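Local coordinates for protein 3-oxosteroid 1-dehydrogenase (Sterolibacterium denitrificans, PDB 7P18) that probably catalyses the FAD-dependent removal of hydrogen from 3-oxosteroids, converting them into 3-oxo-Delta(1)-steroids with transfer of the electrons to an acceptor, at residues G44-S49 / N210-G215; N148-Y153 / T295-T300; G271-N276 / I496-G501. All coordinates share one frame; numbering follows the deposited sequence. Where two conformers were deposited one is given.

Contact 1 (G44-S49 / N210-G215); sequences GTSAVS and NAMAAG. With FAD (flavin-adenine dinucleotide), chain C.
Asn210 and Ala47 meet through a single hydrogen bond, ND2 of the Asn210 side-chain amide donating to O of Ala47 over 2.9 Å. It ties the long helix 208-222 to the short helix 44-47, which carries the FAD pyrophosphate in this Rossmann-type flavoprotein. ND2 approaches from above the carbonyl plane of Ala47, 44° out of it. The same nitrogen also serves Arg150 O, and OD1 takes a bond from Arg206. An alanine here would probably leave Ala47 O and Arg150 O without the amide donor they share, and Arg206 without this acceptor, weakening the hold on the cofactor-binding turn. One helix turn further on, the methyl CB of Ala213 packs against CB of Ala47 at 3.7 Å, allowing the two backbones to come close.

Behind this interface, the carbonyl of Ser46 accepts from both N and OG of Ser49, the hydroxyl at 2.6 Å. The start of the short helix faces the phosphate through the N-H groups of Thr45 and Ser46. Thr45 grips FAD O2A through N and OG1, each at 2.8 Å. In Ser46, OG stands anti to the carbonyl carbon and beside the backbone N (chi1 -60°), which lets both N and OG reach FAD O1A. Ser46 OG donates to O1A at 2.6 Å and accepts from FAD O4' at 3.1 Å.

Contact 2 (N148-Y153 / T295-T300); sequences NLRMAY and TPPHNT. With FAD (flavin-adenine dinucleotide), chain C.
Arg150 and Pro296 form the tight part of this meeting between two irregular loops of the flavoprotein. The arginine leaves its backbone with CG anti to N (chi1 -175°). Further out, CD of Arg150 lies 3.6 Å from CG of Pro296. Beyond it, one face of the guanidinium rests on CB of the same proline, with NH1 of Arg150 3.9 Å from that carbon. At the other end Tyr153 meets the Thr295-Pro296 peptide, Tyr153 OH lying 3.5 Å from Thr295 C. The polar partner of this hydroxyl is Ala294 O.

Toward the solvent the packing gives way to water. NH2 of Arg150 lies at the edge of the His298 imidazole, near the ring plane, with the guanidinium and ring planes 65° apart. A water joins the two side chains, accepting from Arg150 NH2 at 2.8 Å and lying 3.0 Å from His298 NE2. NH2 is also hydrogen-bonded to Ser39 OG, its main partner. Next along the chain, Asn299 ND2 donates almost straight to FAD O2A (3.0 Å, 178°). The arginine charge close to NE2 may disfavour a second proton on the His298 imidazole, although nearby Glu37 would oppose this.

Contact 3 (G271-N276 / I496-G501); sequences GGFERN and IGTKGG. With FAD (flavin-adenine dinucleotide), chain C.
Gly272 faces Thr498 and Glu274 faces Gly497, with CA atoms 5.2 and 5.4 Å apart, where the loop after strand 265-268 of the parallel Rossmann sheet passes the corner that strand 486-502 turns at Ile496 and Gly497. Glycine suits this close passage: a CB on Gly272 would run into Thr498 OG1, and the backbone angles of Gly497 would jam a side chain against the preceding carbonyl.

Thr498 carries most of the contact with two branches doing different work. Its OG1 accepts from the backbone N of Phe273 at 2.9 Å (161°), a nearly straight bond. Its methyl CG2 instead stands over the centre of the Phe273 ring, 3.6 Å from the centroid and 4° off the normal, a CH-pi contact made directly on the face. Phe273 starts a type I turn ending at Asn276, the N-cap of helix 277-283, and its ring also touches Met317 and Ile304.

Glu274 meets the corner itself. Its chain bends at chi2 (-82°), and OE1 accepts from Thr498 N at 3.3 Å from above the carboxylate plane, lying equally close to CA of Gly497. The second oxygen, OE2, takes a bond from Asn299 ND2, making the carboxylate a second-shell group that probably helps to orient an FAD-binding amide. The corner thereby joins the Rossmann part to the antiparallel sheet that contains strand 486-502, beside the cofactor. Both segments also reach FAD itself: CA of Gly271 lies against the pyrophosphate, and Ile496 packs over the flavin with CD1 3.5 Å from FAD N10.

Overall arrangement
Along the chain the segments run 44-49, 148-153, 210-215, 271-276, 295-300 and 496-501, so contact 2 interlocks with both contact 1 and contact 3, while contact 1 closes before contact 3 opens. All three touch FAD. Centres of contacts 1 and 2 are about 9 Å apart, those of contacts 2 and 3 about 13 Å, and those of contacts 1 and 3 about 17 Å. Loop 148-153 meets helix 208-222, and loop 295-300 is bonded through Thr295 O to Arg275. Contact 2 thus lies between the helical side of contact 1 and the sheet corner of contact 3, and parts of one chain distant in sequence converge on the same cofactor.

Contact 1 (G44-S49 / N210-G215)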
loop_
_atom_site.group_PDB
_atom_site.type_symbol
_atom_site.label_atom_id
_atom_site.label_comp_id
_atom_site.label_asym_id
_atom_site.label_seq_id
_atom_site.Cartn_x
_atom_site.Cartn_y
_atom_site.Cartn_z
ATOM N N GLY A 44 -4.351 -3.920 -10.396
ATOM C CA GLY A 44 -4.448 -4.570 -9.069
ATOM C C GLY A 44 -4.437 -3.580 -7.916
ATOM O O GLY A 44 -4.882 -2.431 -8.106
ATOM N N THR A 45 -3.928 -3.984 -6.749
ATOM C CA THR A 45 -3.848 -3.091 -5.554
ATOM C C THR A 45 -2.991 -1.882 -5.914
ATOM O O THR A 45 -3.245 -0.788 -5.398
ATOM C CB THR A 45 -3.277 -3.805 -4.328
ATOM O OG1 THR A 45 -3.839 -5.121 -4.194
ATOM C CG2 THR A 45 -3.504 -2.995 -3.075
ATOM N N SER A 46 -2.004 -2.082 -6.794
ATOM C CA SER A 46 -1.056 -1.014 -7.177
ATOM C C SER A 46 -1.877 0.199 -7.651
ATOM O O SER A 46 -1.589 1.349 -7.250
ATOM C CB SER A 46 -0.101 -1.564 -8.237
ATOM O OG SER A 46 0.641 -2.684 -7.753
ATOM N N ALA A 47 -2.895 -0.058 -8.466
ATOM C CA ALA A 47 -3.717 0.993 -9.108
ATOM C C ALA A 47 -4.488 1.817 -8.069
ATOM O O ALA A 47 -4.739 3.005 -8.349
ATOM C CB ALA A 47 -4.631 0.351 -10.115
ATOM N N VAL A 48 -4.872 1.223 -6.933
ATOM C CA VAL A 48 -5.699 1.897 -5.895
ATOM C C VAL A 48 -4.814 2.407 -4.754
ATOM O O VAL A 48 -5.347 2.833 -3.733
ATOM C CB VAL A 48 -6.848 0.973 -5.422
ATOM C CG1 VAL A 48 -7.737 0.589 -6.589
ATOM C CG2 VAL A 48 -6.373 -0.250 -4.674
ATOM N N SER A 49 -3.490 2.406 -4.945
ATOM C CA SER A 49 -2.498 2.733 -3.907
ATOM C C SER A 49 -2.120 4.203 -3.990
ATOM O O SER A 49 -2.622 4.891 -4.887
ATOM C CB SER A 49 -1.278 1.841 -4.053
ATOM O OG SER A 49 -0.464 2.274 -5.115
ATOM N N ASN A 210 -2.976 5.341 -9.285
ATOM C CA ASN A 210 -3.701 5.347 -10.582
ATOM C C ASN A 210 -2.798 5.958 -11.658
ATOM O O ASN A 210 -2.814 5.475 -12.812
ATOM C CB ASN A 210 -5.045 6.069 -10.426
ATOM C CG ASN A 210 -6.226 5.235 -10.885
ATOM O OD1 ASN A 210 -7.129 5.779 -11.489
ATOM N ND2 ASN A 210 -6.240 3.942 -10.606
ATOM N N ALA A 211 -1.999 6.976 -11.332
ATOM C CA ALA A 211 -0.997 7.519 -12.290
ATOM C C ALA A 211 0.032 6.439 -12.609
ATOM O O ALA A 211 0.400 6.245 -13.748
ATOM C CB ALA A 211 -0.334 8.757 -11.755
ATOM N N MET A 212 0.474 5.729 -11.583
ATOM C CA MET A 212 1.487 4.665 -11.721
ATOM C C MET A 212 0.967 3.574 -12.674
ATOM O O MET A 212 1.672 3.236 -13.634
ATOM C CB MET A 212 1.809 4.094 -10.337
ATOM C CG MET A 212 2.813 2.973 -10.351
ATOM S SD MET A 212 3.122 2.400 -8.678
ATOM C CE MET A 212 1.563 1.622 -8.316
ATOM N N ALA A 213 -0.229 3.036 -12.419
ATOM C CA ALA A 213 -0.818 1.941 -13.211
ATOM C C ALA A 213 -1.147 2.415 -14.629
ATOM O O ALA A 213 -0.842 1.679 -15.593
ATOM C CB ALA A 213 -2.019 1.366 -12.498
ATOM N N ALA A 214 -1.714 3.599 -14.787
ATOM C CA ALA A 214 -1.987 4.186 -16.128
ATOM C C ALA A 214 -0.679 4.342 -16.902
ATOM O O ALA A 214 -0.598 3.917 -18.086
ATOM C CB ALA A 214 -2.640 5.537 -15.952
ATOM N N GLY A 215 0.322 4.957 -16.251
ATOM C CA GLY A 215 1.638 5.200 -16.898
ATOM C C GLY A 215 2.309 3.909 -17.324
ATOM O O GLY A 215 2.853 3.864 -18.425
HETATM P PA FAD C . -1.181 -6.122 -7.051
HETATM O O1A FAD C . -0.880 -4.685 -7.279
HETATM O O2A FAD C . -2.456 -6.339 -6.280
HETATM O O5B FAD C . -1.254 -6.819 -8.471
HETATM C C5B FAD C . -1.513 -8.247 -8.536
HETATM C C4B FAD C . -2.347 -8.513 -9.753
HETATM O O4B FAD C . -2.329 -9.939 -10.029
HETATM C C3B FAD C . -3.833 -8.112 -9.647
HETATM O O3B FAD C . -4.235 -7.327 -10.765
HETATM C C2B FAD C . -4.560 -9.457 -9.577
HETATM O O2B FAD C . -5.911 -9.382 -10.015
HETATM C C1B FAD C . -3.622 -10.359 -10.379
HETATM N N9A FAD C . -3.768 -11.791 -10.111
HETATM C C8A FAD C . -4.095 -12.419 -8.943
HETATM N N7A FAD C . -4.240 -13.733 -9.091
HETATM C C5A FAD C . -3.941 -13.967 -10.428
HETATM C C6A FAD C . -3.902 -15.144 -11.207
HETATM N N6A FAD C . -4.239 -16.358 -10.757
HETATM N N1A FAD C . -3.568 -15.013 -12.508
HETATM C C2A FAD C . -3.275 -13.795 -12.973
HETATM N N3A FAD C . -3.350 -12.610 -12.358
HETATM C C4A FAD C . -3.665 -12.778 -11.061
HETATM N N1 FAD C . 2.344 0.441 -1.021
HETATM C C2 FAD C . 3.382 1.268 -1.282
HETATM O O2 FAD C . 4.551 0.841 -1.294
HETATM N N3 FAD C . 3.195 2.561 -1.568
HETATM C C4 FAD C . 1.991 3.197 -1.346
HETATM O O4 FAD C . 1.862 4.354 -1.732
HETATM C C4X FAD C . 0.867 2.383 -1.038
HETATM N N5 FAD C . -0.315 2.948 -0.856
HETATM C C5X FAD C . -1.389 2.118 -0.635
HETATM C C6 FAD C . -2.681 2.686 -0.532
HETATM C C7 FAD C . -3.818 1.893 -0.447
HETATM C C7M FAD C . -5.194 2.522 -0.369
HETATM C C8 FAD C . -3.680 0.496 -0.520
HETATM C C8M FAD C . -4.907 -0.397 -0.458
HETATM C C9 FAD C . -2.421 -0.071 -0.535
HETATM C C9A FAD C . -1.256 0.712 -0.648
HETATM N N10 FAD C . 0.036 0.164 -0.687
HETATM C C10 FAD C . 1.139 0.976 -0.914
HETATM C "C1'" FAD C . 0.232 -1.289 -0.760
HETATM C "C2'" FAD C . 0.391 -1.717 -2.236
HETATM O "O2'" FAD C . -0.684 -1.264 -3.058
HETATM C "C3'" FAD C . 0.548 -3.238 -2.403
HETATM O "O3'" FAD C . 1.360 -3.803 -1.371
HETATM C "C4'" FAD C . 1.084 -3.574 -3.779
HETATM O "O4'" FAD C . 0.239 -2.955 -4.739
HETATM C "C5'" FAD C . 1.186 -5.058 -4.058
HETATM O "O5'" FAD C . 1.605 -5.179 -5.430
HETATM P P FAD C . 1.576 -6.595 -6.152
HETATM O O1P FAD C . 2.038 -6.275 -7.508
HETATM O O2P FAD C . 2.176 -7.659 -5.348
HETATM O O3P FAD C . -0.025 -6.921 -6.250
#

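Contact 2 (N148-Y153 / T295-T300)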
loop_
_atom_site.group_PDB
_atom_site.type_symbol
_atom_site.label_atom_id
_atom_site.label_comp_id
_atom_site.label_asym_id
_atom_site.label_seq_id
_atom_site.Cartn_x
_atom_site.Cartn_y
_atom_site.Cartn_z
ATOM N N ASN A 148 -10.286 -0.077 -19.093
ATOM C CA ASN A 148 -9.847 -1.304 -18.375
ATOM C C ASN A 148 -8.911 -1.003 -17.192
ATOM O O ASN A 148 -8.475 -1.979 -16.537
ATOM C CB ASN A 148 -9.214 -2.269 -19.374
ATOM C CG ASN A 148 -10.199 -2.708 -20.438
ATOM O OD1 ASN A 148 -11.355 -3.018 -20.123
ATOM N ND2 ASN A 148 -9.725 -2.769 -21.678
ATOM N N LEU A 149 -8.653 0.269 -16.878
ATOM C CA LEU A 149 -7.877 0.670 -15.670
ATOM C C LEU A 149 -8.713 0.385 -14.418
ATOM O O LEU A 149 -9.910 0.817 -14.361
ATOM C CB LEU A 149 -7.506 2.152 -15.769
ATOM C CG LEU A 149 -6.856 2.799 -14.538
ATOM C CD1 LEU A 149 -5.514 2.167 -14.198
ATOM C CD2 LEU A 149 -6.668 4.286 -14.766
ATOM N N ARG A 150 -8.127 -0.297 -13.436
ATOM C CA ARG A 150 -8.734 -0.394 -12.079
ATOM C C ARG A 150 -8.764 1.010 -11.488
ATOM O O ARG A 150 -7.676 1.621 -11.381
ATOM C CB ARG A 150 -7.988 -1.370 -11.164
ATOM C CG ARG A 150 -8.676 -1.565 -9.817
ATOM C CD ARG A 150 -8.173 -2.791 -9.077
ATOM N NE ARG A 150 -8.415 -4.009 -9.846
ATOM C CZ ARG A 150 -9.590 -4.658 -9.867
ATOM N NH1 ARG A 150 -10.617 -4.178 -9.176
ATOM N NH2 ARG A 150 -9.752 -5.742 -10.607
ATOM N N MET A 151 -9.942 1.561 -11.171
ATOM C CA MET A 151 -10.054 3.014 -10.898
ATOM C C MET A 151 -9.772 3.298 -9.428
ATOM O O MET A 151 -10.087 2.463 -8.548
ATOM C CB MET A 151 -11.419 3.574 -11.306
ATOM C CG MET A 151 -11.677 3.450 -12.790
ATOM S SD MET A 151 -10.562 4.356 -13.890
ATOM C CE MET A 151 -10.732 6.009 -13.246
ATOM N N ALA A 152 -9.179 4.453 -9.183
ATOM C CA ALA A 152 -8.854 4.979 -7.844
ATOM C C ALA A 152 -10.123 4.970 -6.985
ATOM O O ALA A 152 -11.216 5.312 -7.492
ATOM C CB ALA A 152 -8.254 6.366 -7.951
ATOM N N TYR A 153 -9.972 4.598 -5.721
ATOM C CA TYR A 153 -11.003 4.771 -4.667
ATOM C C TYR A 153 -11.329 6.272 -4.543
ATOM O O TYR A 153 -10.412 7.118 -4.572
ATOM C CB TYR A 153 -10.515 4.157 -3.361
ATOM C CG TYR A 153 -10.212 2.673 -3.360
ATOM C CD1 TYR A 153 -10.960 1.748 -4.082
ATOM C CD2 TYR A 153 -9.197 2.179 -2.551
ATOM C CE1 TYR A 153 -10.696 0.383 -4.016
ATOM C CE2 TYR A 153 -8.929 0.822 -2.472
ATOM C CZ TYR A 153 -9.677 -0.084 -3.208
ATOM O OH TYR A 153 -9.392 -1.426 -3.082
ATOM N N THR A 295 -7.822 -4.098 0.001
ATOM C CA THR A 295 -7.379 -4.467 -1.355
ATOM C C THR A 295 -8.568 -4.729 -2.265
ATOM O O THR A 295 -9.700 -4.955 -1.792
ATOM C CB THR A 295 -6.519 -5.731 -1.330
ATOM O OG1 THR A 295 -7.304 -6.797 -0.756
ATOM C CG2 THR A 295 -5.253 -5.525 -0.516
ATOM N N PRO A 296 -8.325 -4.785 -3.585
ATOM C CA PRO A 296 -9.310 -5.331 -4.510
ATOM C C PRO A 296 -9.578 -6.821 -4.263
ATOM O O PRO A 296 -9.020 -7.443 -3.365
ATOM C CB PRO A 296 -8.706 -5.067 -5.896
ATOM C CG PRO A 296 -7.710 -3.945 -5.659
ATOM C CD PRO A 296 -7.170 -4.212 -4.279
ATOM N N PRO A 297 -10.504 -7.440 -5.034
ATOM C CA PRO A 297 -11.012 -8.765 -4.671
ATOM C C PRO A 297 -10.107 -9.996 -4.900
ATOM O O PRO A 297 -10.408 -11.026 -4.350
ATOM C CB PRO A 297 -12.265 -8.883 -5.567
ATOM C CG PRO A 297 -12.609 -7.475 -5.951
ATOM C CD PRO A 297 -11.270 -6.793 -6.116
ATOM N N HIS A 298 -9.197 -9.932 -5.879
ATOM C CA HIS A 298 -8.597 -11.180 -6.445
ATOM C C HIS A 298 -7.362 -11.824 -5.792
ATOM O O HIS A 298 -7.204 -13.044 -6.000
ATOM C CB HIS A 298 -8.363 -11.000 -7.953
ATOM C CG HIS A 298 -9.456 -10.255 -8.645
ATOM N ND1 HIS A 298 -10.684 -10.829 -8.914
ATOM C CD2 HIS A 298 -9.514 -8.993 -9.122
ATOM C CE1 HIS A 298 -11.452 -9.951 -9.527
ATOM N NE2 HIS A 298 -10.757 -8.816 -9.666
ATOM N N ASN A 299 -6.517 -11.107 -5.057
ATOM C CA ASN A 299 -5.264 -11.779 -4.603
ATOM C C ASN A 299 -5.616 -12.901 -3.628
ATOM O O ASN A 299 -5.780 -12.645 -2.425
ATOM C CB ASN A 299 -4.244 -10.776 -4.044
ATOM C CG ASN A 299 -3.895 -9.700 -5.036
ATOM O OD1 ASN A 299 -4.186 -9.823 -6.248
ATOM N ND2 ASN A 299 -3.270 -8.645 -4.538
ATOM N N THR A 300 -5.679 -14.139 -4.144
ATOM C CA THR A 300 -6.163 -15.343 -3.422
ATOM C C THR A 300 -5.042 -16.394 -3.367
ATOM O O THR A 300 -5.351 -17.559 -3.151
ATOM C CB THR A 300 -7.452 -15.857 -4.090
ATOM O OG1 THR A 300 -7.310 -16.044 -5.504
ATOM C CG2 THR A 300 -8.602 -14.886 -3.906
HETATM P PA FAD C . -1.181 -6.122 -7.051
HETATM O O1A FAD C . -0.880 -4.685 -7.279
HETATM O O2A FAD C . -2.456 -6.339 -6.280
HETATM O O5B FAD C . -1.254 -6.819 -8.471
HETATM C C5B FAD C . -1.513 -8.247 -8.536
HETATM C C4B FAD C . -2.347 -8.513 -9.753
HETATM O O4B FAD C . -2.329 -9.939 -10.029
HETATM C C3B FAD C . -3.833 -8.112 -9.647
HETATM O O3B FAD C . -4.235 -7.327 -10.765
HETATM C C2B FAD C . -4.560 -9.457 -9.577
HETATM O O2B FAD C . -5.911 -9.382 -10.015
HETATM C C1B FAD C . -3.622 -10.359 -10.379
HETATM N N9A FAD C . -3.768 -11.791 -10.111
HETATM C C8A FAD C . -4.095 -12.419 -8.943
HETATM N N7A FAD C . -4.240 -13.733 -9.091
HETATM C C5A FAD C . -3.941 -13.967 -10.428
HETATM C C6A FAD C . -3.902 -15.144 -11.207
HETATM N N6A FAD C . -4.239 -16.358 -10.757
HETATM N N1A FAD C . -3.568 -15.013 -12.508
HETATM C C2A FAD C . -3.275 -13.795 -12.973
HETATM N N3A FAD C . -3.350 -12.610 -12.358
HETATM C C4A FAD C . -3.665 -12.778 -11.061
HETATM N N1 FAD C . 2.344 0.441 -1.021
HETATM C C2 FAD C . 3.382 1.268 -1.282
HETATM O O2 FAD C . 4.551 0.841 -1.294
HETATM N N3 FAD C . 3.195 2.561 -1.568
HETATM C C4 FAD C . 1.991 3.197 -1.346
HETATM O O4 FAD C . 1.862 4.354 -1.732
HETATM C C4X FAD C . 0.867 2.383 -1.038
HETATM N N5 FAD C . -0.315 2.948 -0.856
HETATM C C5X FAD C . -1.389 2.118 -0.635
HETATM C C6 FAD C . -2.681 2.686 -0.532
HETATM C C7 FAD C . -3.818 1.893 -0.447
HETATM C C7M FAD C . -5.194 2.522 -0.369
HETATM C C8 FAD C . -3.680 0.496 -0.520
HETATM C C8M FAD C . -4.907 -0.397 -0.458
HETATM C C9 FAD C . -2.421 -0.071 -0.535
HETATM C C9A FAD C . -1.256 0.712 -0.648
HETATM N N10 FAD C . 0.036 0.164 -0.687
HETATM C C10 FAD C . 1.139 0.976 -0.914
HETATM C "C1'" FAD C . 0.232 -1.289 -0.760
HETATM C "C2'" FAD C . 0.391 -1.717 -2.236
HETATM O "O2'" FAD C . -0.684 -1.264 -3.058
HETATM C "C3'" FAD C . 0.548 -3.238 -2.403
HETATM O "O3'" FAD C . 1.360 -3.803 -1.371
HETATM C "C4'" FAD C . 1.084 -3.574 -3.779
HETATM O "O4'" FAD C . 0.239 -2.955 -4.739
HETATM C "C5'" FAD C . 1.186 -5.058 -4.058
HETATM O "O5'" FAD C . 1.605 -5.179 -5.430
HETATM P P FAD C . 1.576 -6.595 -6.152
HETATM O O1P FAD C . 2.038 -6.275 -7.508
HETATM O O2P FAD C . 2.176 -7.659 -5.348
HETATM O O3P FAD C . -0.025 -6.921 -6.250
HETATM O O HOH W 1 -12.451 -6.570 -10.666
#

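Contact 3 (G271-N276 / I496-G501)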
loop_
_atom_site.group_PDB
_atom_site.type_symbol
_atom_site.label_atom_id
_atom_site.label_comp_id
_atom_site.label_asym_id
_atom_site.label_seq_id
_atom_site.Cartn_x
_atom_site.Cartn_y
_atom_site.Cartn_z
ATOM N N GLY A 271 0.452 -10.793 -6.696
ATOM C CA GLY A 271 0.049 -10.334 -5.355
ATOM C C GLY A 271 -0.018 -11.433 -4.336
ATOM O O GLY A 271 0.514 -12.538 -4.599
ATOM N N GLY A 272 -0.655 -11.155 -3.194
ATOM C CA GLY A 272 -0.629 -12.023 -2.027
ATOM C C GLY A 272 -1.847 -12.937 -1.932
ATOM O O GLY A 272 -2.395 -13.351 -2.974
ATOM N N PHE A 273 -2.264 -13.205 -0.706
ATOM C CA PHE A 273 -3.385 -14.153 -0.435
ATOM C C PHE A 273 -4.385 -13.517 0.538
ATOM O O PHE A 273 -5.174 -14.276 1.127
ATOM C CB PHE A 273 -2.804 -15.481 0.074
ATOM C CG PHE A 273 -2.071 -15.463 1.384
ATOM C CD1 PHE A 273 -2.726 -15.641 2.582
ATOM C CD2 PHE A 273 -0.692 -15.349 1.422
ATOM C CE1 PHE A 273 -2.042 -15.692 3.772
ATOM C CE2 PHE A 273 -0.014 -15.393 2.624
ATOM C CZ PHE A 273 -0.682 -15.548 3.796
ATOM N N GLU A 274 -4.409 -12.181 0.660
ATOM C CA GLU A 274 -5.259 -11.456 1.654
ATOM C C GLU A 274 -6.752 -11.775 1.427
ATOM O O GLU A 274 -7.494 -11.696 2.410
ATOM C CB GLU A 274 -5.037 -9.936 1.670
ATOM C CG GLU A 274 -5.271 -9.227 0.352
ATOM C CD GLU A 274 -4.150 -9.221 -0.685
ATOM O OE1 GLU A 274 -3.111 -9.900 -0.429
ATOM O OE2 GLU A 274 -4.328 -8.571 -1.738
ATOM N N ARG A 275 -7.163 -12.078 0.190
ATOM C CA ARG A 275 -8.584 -12.364 -0.154
ATOM C C ARG A 275 -8.927 -13.859 -0.055
ATOM O O ARG A 275 -10.087 -14.208 -0.349
ATOM C CB ARG A 275 -8.905 -11.788 -1.521
ATOM C CG ARG A 275 -8.983 -10.271 -1.540
ATOM C CD ARG A 275 -10.230 -9.709 -0.880
ATOM N NE ARG A 275 -10.191 -8.258 -0.608
ATOM C CZ ARG A 275 -11.042 -7.615 0.197
ATOM N NH1 ARG A 275 -12.014 -8.289 0.798
ATOM N NH2 ARG A 275 -10.908 -6.316 0.432
ATOM N N ASN A 276 -8.023 -14.700 0.449
ATOM C CA ASN A 276 -8.266 -16.161 0.598
ATOM C C ASN A 276 -8.380 -16.469 2.082
ATOM O O ASN A 276 -7.355 -16.550 2.798
ATOM C CB ASN A 276 -7.196 -16.972 -0.154
ATOM C CG ASN A 276 -7.412 -18.472 -0.067
ATOM O OD1 ASN A 276 -7.925 -18.958 0.930
ATOM N ND2 ASN A 276 -6.925 -19.216 -1.047
ATOM N N ILE A 496 -3.268 -4.073 3.473
ATOM C CA ILE A 496 -3.092 -3.676 2.072
ATOM C C ILE A 496 -2.419 -4.816 1.303
ATOM O O ILE A 496 -1.870 -4.559 0.224
ATOM C CB ILE A 496 -2.324 -2.330 2.027
ATOM C CG1 ILE A 496 -0.907 -2.411 2.606
ATOM C CG2 ILE A 496 -3.153 -1.282 2.759
ATOM C CD1 ILE A 496 -0.152 -1.068 2.611
ATOM N N GLY A 497 -2.575 -6.044 1.773
ATOM C CA GLY A 497 -1.940 -7.234 1.169
ATOM C C GLY A 497 -1.240 -8.057 2.228
ATOM O O GLY A 497 -0.958 -7.529 3.294
ATOM N N THR A 498 -0.934 -9.327 1.923
ATOM C CA THR A 498 -0.044 -10.154 2.739
ATOM C C THR A 498 1.423 -9.780 2.440
ATOM O O THR A 498 1.723 -9.237 1.355
ATOM C CB THR A 498 -0.407 -11.631 2.528
ATOM O OG1 THR A 498 -0.492 -11.792 1.111
ATOM C CG2 THR A 498 -1.729 -11.938 3.197
ATOM N N LYS A 499 2.298 -10.042 3.388
ATOM C CA LYS A 499 3.715 -9.594 3.409
ATOM C C LYS A 499 4.679 -10.755 3.146
ATOM O O LYS A 499 5.826 -10.510 2.695
ATOM C CB LYS A 499 4.000 -9.002 4.793
ATOM C CG LYS A 499 5.246 -8.145 4.937
ATOM C CD LYS A 499 5.528 -7.730 6.381
ATOM C CE LYS A 499 6.276 -6.418 6.527
ATOM N NZ LYS A 499 7.524 -6.370 5.712
ATOM N N GLY A 500 4.271 -11.978 3.458
ATOM C CA GLY A 500 5.077 -13.189 3.275
ATOM C C GLY A 500 4.792 -13.784 1.930
ATOM O O GLY A 500 3.869 -13.350 1.297
ATOM N N GLY A 501 5.584 -14.762 1.504
ATOM C CA GLY A 501 5.389 -15.386 0.200
ATOM C C GLY A 501 6.580 -16.215 -0.187
ATOM O O GLY A 501 7.363 -16.602 0.698
HETATM P PA FAD C . -1.181 -6.122 -7.051
HETATM O O1A FAD C . -0.880 -4.685 -7.279
HETATM O O2A FAD C . -2.456 -6.339 -6.280
HETATM O O5B FAD C . -1.254 -6.819 -8.471
HETATM C C5B FAD C . -1.513 -8.247 -8.536
HETATM C C4B FAD C . -2.347 -8.513 -9.753
HETATM O O4B FAD C . -2.329 -9.939 -10.029
HETATM C C3B FAD C . -3.833 -8.112 -9.647
HETATM O O3B FAD C . -4.235 -7.327 -10.765
HETATM C C2B FAD C . -4.560 -9.457 -9.577
HETATM O O2B FAD C . -5.911 -9.382 -10.015
HETATM C C1B FAD C . -3.622 -10.359 -10.379
HETATM N N9A FAD C . -3.768 -11.791 -10.111
HETATM C C8A FAD C . -4.095 -12.419 -8.943
HETATM N N7A FAD C . -4.240 -13.733 -9.091
HETATM C C5A FAD C . -3.941 -13.967 -10.428
HETATM C C6A FAD C . -3.902 -15.144 -11.207
HETATM N N6A FAD C . -4.239 -16.358 -10.757
HETATM N N1A FAD C . -3.568 -15.013 -12.508
HETATM C C2A FAD C . -3.275 -13.795 -12.973
HETATM N N3A FAD C . -3.350 -12.610 -12.358
HETATM C C4A FAD C . -3.665 -12.778 -11.061
HETATM N N1 FAD C . 2.344 0.441 -1.021
HETATM C C2 FAD C . 3.382 1.268 -1.282
HETATM O O2 FAD C . 4.551 0.841 -1.294
HETATM N N3 FAD C . 3.195 2.561 -1.568
HETATM C C4 FAD C . 1.991 3.197 -1.346
HETATM O O4 FAD C . 1.862 4.354 -1.732
HETATM C C4X FAD C . 0.867 2.383 -1.038
HETATM N N5 FAD C . -0.315 2.948 -0.856
HETATM C C5X FAD C . -1.389 2.118 -0.635
HETATM C C6 FAD C . -2.681 2.686 -0.532
HETATM C C7 FAD C . -3.818 1.893 -0.447
HETATM C C7M FAD C . -5.194 2.522 -0.369
HETATM C C8 FAD C . -3.680 0.496 -0.520
HETATM C C8M FAD C . -4.907 -0.397 -0.458
HETATM C C9 FAD C . -2.421 -0.071 -0.535
HETATM C C9A FAD C . -1.256 0.712 -0.648
HETATM N N10 FAD C . 0.036 0.164 -0.687
HETATM C C10 FAD C . 1.139 0.976 -0.914
HETATM C "C1'" FAD C . 0.232 -1.289 -0.760
HETATM C "C2'" FAD C . 0.391 -1.717 -2.236
HETATM O "O2'" FAD C . -0.684 -1.264 -3.058
HETATM C "C3'" FAD C . 0.548 -3.238 -2.403
HETATM O "O3'" FAD C . 1.360 -3.803 -1.371
HETATM C "C4'" FAD C . 1.084 -3.574 -3.779
HETATM O "O4'" FAD C . 0.239 -2.955 -4.739
HETATM C "C5'" FAD C . 1.186 -5.058 -4.058
HETATM O "O5'" FAD C . 1.605 -5.179 -5.430
HETATM P P FAD C . 1.576 -6.595 -6.152
HETATM O O1P FAD C . 2.038 -6.275 -7.508
HETATM O O2P FAD C . 2.176 -7.659 -5.348
HETATM O O3P FAD C . -0.025 -6.921 -6.250
#